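Local coordinates for importin-95 (Chaetomium thermophilum, PDB 4XRI), which probably acts as a nuclear import receptor of the importin-beta family, a flexible HEAT-repeat protein thought to bind a small GTPase, at residues Ile767-Lys779 and Ala814-Tyr826. The protein carries 2 engineered substitutions. Residues are numbered along the deposited sequence; the frame is centred on the assembly and turned at random.
Sequences IMDAWGGIIGAMK and ASMGVIGDLADAY
Ile775 enters helix 814-825 as a knob into a hole formed by Val818, Asp821, Leu822 and Ala825. Its two branches divide the work: CG2, anti to the backbone N, rests 3.7 Å from Ala825 CB, while the Ile775 and Leu822 side chains cross at about a right angle, Ile775 CD1 lying 3.6 Å from Leu822 CD2. An alanine here would remove both branches and would probably open a gap between Val818, Leu822 and Ala825. Two helical turns earlier, the bent Met768 chain lays CG 3.3 Å from Ala814 O and SD 3.5 Å from Val818 CG2. Gly772 CA comes within 5.3 Å of Val818 CA. The other flank, where Gly772, Asp821, Asp824 and Lys779 are partly exposed, is looser. No direct hydrogen bond links the two segments; a water 2.7 Å from Gly772 O reaches Asp821 OD2 only weakly, and Lys779 runs its aliphatic part past Ala825, NZ still 5.1 Å from Asp824 OD1. The segments run in the same direction, axes 25° apart, consistent with the layered solenoid of a HEAT-repeat protein. Helix 791-802 packs on Met768 and Trp771, helices 711-725 and 730-743 cover the far side of 767-779, and helix 855-872 packs on 814-825, Trp863 touching Asp821 and Asp824.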
# COMPACT_ATOMS: atom_id res chain seq x y z
N ILE A 767 21.96 8.52 9.26
CA ILE A 767 23.38 8.85 9.37
C ILE A 767 23.59 10.32 9.71
O ILE A 767 24.36 10.66 10.60
CB ILE A 767 24.15 8.53 8.08
CG1 ILE A 767 23.96 7.08 7.65
CG2 ILE A 767 25.62 8.83 8.27
CD1 ILE A 767 24.60 6.75 6.32
N MET A 768 22.89 11.18 8.98
CA MET A 768 23.03 12.62 9.15
C MET A 768 22.56 13.06 10.54
O MET A 768 23.18 13.92 11.17
CB MET A 768 22.25 13.36 8.07
CG MET A 768 22.82 14.72 7.73
SD MET A 768 24.56 14.65 7.27
CE MET A 768 24.54 13.43 5.98
N ASP A 769 21.47 12.46 11.01
CA ASP A 769 20.99 12.71 12.36
C ASP A 769 22.05 12.29 13.38
O ASP A 769 22.29 13.00 14.35
CB ASP A 769 19.68 11.97 12.63
CG ASP A 769 18.52 12.52 11.82
OD1 ASP A 769 18.63 13.65 11.30
OD2 ASP A 769 17.50 11.81 11.70
N ALA A 770 22.66 11.14 13.13
CA ALA A 770 23.70 10.61 14.01
C ALA A 770 24.87 11.58 14.10
O ALA A 770 25.27 11.98 15.20
CB ALA A 770 24.18 9.25 13.51
N TRP A 771 25.41 11.98 12.95
CA TRP A 771 26.53 12.92 12.92
C TRP A 771 26.16 14.23 13.60
O TRP A 771 26.96 14.80 14.34
CB TRP A 771 26.98 13.19 11.48
CG TRP A 771 27.87 12.11 10.90
CD1 TRP A 771 27.69 11.46 9.71
CD2 TRP A 771 29.07 11.58 11.47
NE1 TRP A 771 28.70 10.55 9.51
CE2 TRP A 771 29.56 10.60 10.58
CE3 TRP A 771 29.77 11.82 12.66
CZ2 TRP A 771 30.72 9.88 10.83
CZ3 TRP A 771 30.92 11.10 12.90
CH2 TRP A 771 31.39 10.14 12.00
N GLY A 772 24.94 14.70 13.36
CA GLY A 772 24.45 15.92 13.96
C GLY A 772 24.48 15.91 15.47
O GLY A 772 24.94 16.86 16.10
N GLY A 773 23.99 14.82 16.07
CA GLY A 773 24.01 14.67 17.51
C GLY A 773 25.42 14.52 18.04
O GLY A 773 25.75 15.03 19.11
N ILE A 774 26.26 13.80 17.30
CA ILE A 774 27.64 13.56 17.69
C ILE A 774 28.46 14.85 17.68
O ILE A 774 29.20 15.13 18.63
CB ILE A 774 28.30 12.52 16.77
CG1 ILE A 774 27.71 11.13 17.03
CG2 ILE A 774 29.80 12.50 16.98
CD1 ILE A 774 28.14 10.08 16.02
N ILE A 775 28.33 15.63 16.61
CA ILE A 775 29.04 16.90 16.49
C ILE A 775 28.69 17.82 17.66
O ILE A 775 29.57 18.43 18.27
CB ILE A 775 28.72 17.62 15.16
CG1 ILE A 775 29.24 16.81 13.98
CG2 ILE A 775 29.33 19.01 15.14
CD1 ILE A 775 28.60 17.19 12.66
N GLY A 776 27.41 17.89 17.98
CA GLY A 776 26.93 18.67 19.10
C GLY A 776 27.48 18.18 20.43
O GLY A 776 27.83 18.98 21.30
N ALA A 777 27.55 16.86 20.59
CA ALA A 777 28.04 16.26 21.82
C ALA A 777 29.52 16.56 22.03
O ALA A 777 29.95 16.88 23.14
CB ALA A 777 27.82 14.75 21.81
N MET A 778 30.30 16.48 20.95
CA MET A 778 31.74 16.71 21.04
C MET A 778 32.07 18.19 21.15
O MET A 778 33.07 18.57 21.76
CB MET A 778 32.44 16.09 19.82
CG MET A 778 32.28 14.58 19.69
SD MET A 778 32.99 13.63 21.05
CE MET A 778 31.56 13.36 22.10
N LYS A 779 31.22 19.03 20.57
CA LYS A 779 31.41 20.47 20.66
C LYS A 779 31.20 20.97 22.09
O LYS A 779 32.05 21.65 22.66
CB LYS A 779 30.47 21.21 19.71
CG LYS A 779 30.68 22.71 19.68
CD LYS A 779 29.50 23.41 19.03
CE LYS A 779 28.23 23.17 19.83
NZ LYS A 779 27.01 23.65 19.12
N ALA A 814 18.41 17.78 7.32
CA ALA A 814 19.43 17.22 8.21
C ALA A 814 20.84 17.54 7.72
O ALA A 814 21.75 17.78 8.52
CB ALA A 814 19.25 15.71 8.32
N SER A 815 21.01 17.55 6.40
CA SER A 815 22.30 17.86 5.79
C SER A 815 22.69 19.31 6.05
O SER A 815 23.83 19.59 6.43
CB SER A 815 22.26 17.59 4.29
OG SER A 815 21.98 16.23 4.02
N MET A 816 21.74 20.21 5.84
CA MET A 816 21.93 21.63 6.15
C MET A 816 22.31 21.79 7.62
O MET A 816 23.22 22.56 7.95
CB MET A 816 20.67 22.44 5.84
CG MET A 816 20.24 22.45 4.38
SD MET A 816 21.38 23.31 3.28
CE MET A 816 22.33 21.94 2.62
N GLY A 817 21.62 21.06 8.48
CA GLY A 817 21.88 21.09 9.91
C GLY A 817 23.31 20.71 10.25
O GLY A 817 23.95 21.38 11.05
N VAL A 818 23.80 19.65 9.62
CA VAL A 818 25.15 19.17 9.88
C VAL A 818 26.20 20.16 9.39
O VAL A 818 27.22 20.38 10.06
CB VAL A 818 25.38 17.79 9.22
CG1 VAL A 818 26.86 17.48 9.07
CG2 VAL A 818 24.70 16.71 10.05
N ILE A 819 25.96 20.75 8.23
CA ILE A 819 26.85 21.78 7.69
C ILE A 819 27.00 22.93 8.68
O ILE A 819 28.11 23.37 8.98
CB ILE A 819 26.34 22.32 6.34
CG1 ILE A 819 26.50 21.26 5.25
CG2 ILE A 819 27.08 23.59 5.96
CD1 ILE A 819 25.81 21.62 3.95
N GLY A 820 25.87 23.40 9.21
CA GLY A 820 25.86 24.45 10.20
C GLY A 820 26.55 24.02 11.49
O GLY A 820 27.35 24.77 12.05
N ASP A 821 26.23 22.82 11.96
CA ASP A 821 26.84 22.26 13.16
C ASP A 821 28.36 22.21 13.04
O ASP A 821 29.08 22.56 13.97
CB ASP A 821 26.30 20.86 13.45
CG ASP A 821 24.84 20.86 13.85
OD1 ASP A 821 24.35 21.91 14.32
OD2 ASP A 821 24.19 19.81 13.70
N LEU A 822 28.84 21.77 11.88
CA LEU A 822 30.27 21.68 11.62
C LEU A 822 30.94 23.04 11.67
O LEU A 822 32.06 23.17 12.18
CB LEU A 822 30.52 21.02 10.26
CG LEU A 822 30.39 19.50 10.23
CD1 LEU A 822 30.51 18.97 8.81
CD2 LEU A 822 31.45 18.87 11.13
N ALA A 823 30.26 24.05 11.14
CA ALA A 823 30.76 25.42 11.15
C ALA A 823 30.94 25.91 12.58
O ALA A 823 31.96 26.51 12.93
CB ALA A 823 29.81 26.34 10.40
N ASP A 824 29.93 25.64 13.41
CA ASP A 824 29.98 25.99 14.82
C ASP A 824 31.10 25.25 15.55
O ASP A 824 31.83 25.84 16.34
CB ASP A 824 28.64 25.68 15.49
CG ASP A 824 27.80 26.92 15.72
OD1 ASP A 824 26.62 26.93 15.30
OD2 ASP A 824 28.32 27.89 16.32
N ALA A 825 31.23 23.96 15.26
CA ALA A 825 32.18 23.10 15.96
C ALA A 825 33.62 23.46 15.63
O ALA A 825 34.52 23.27 16.45
CB ALA A 825 31.91 21.64 15.62
N TYR A 826 33.85 23.96 14.42
CA TYR A 826 35.18 24.40 14.02
C TYR A 826 35.12 25.81 13.47
O TYR A 826 35.09 26.01 12.25
CB TYR A 826 35.78 23.43 13.00
CG TYR A 826 35.87 22.01 13.51
CD1 TYR A 826 36.95 21.60 14.27
CD2 TYR A 826 34.86 21.10 13.24
CE1 TYR A 826 37.04 20.30 14.74
CE2 TYR A 826 34.94 19.80 13.71
CZ TYR A 826 36.03 19.41 14.46
OH TYR A 826 36.10 18.12 14.92
O HOH W 1 24.10 19.35 16.91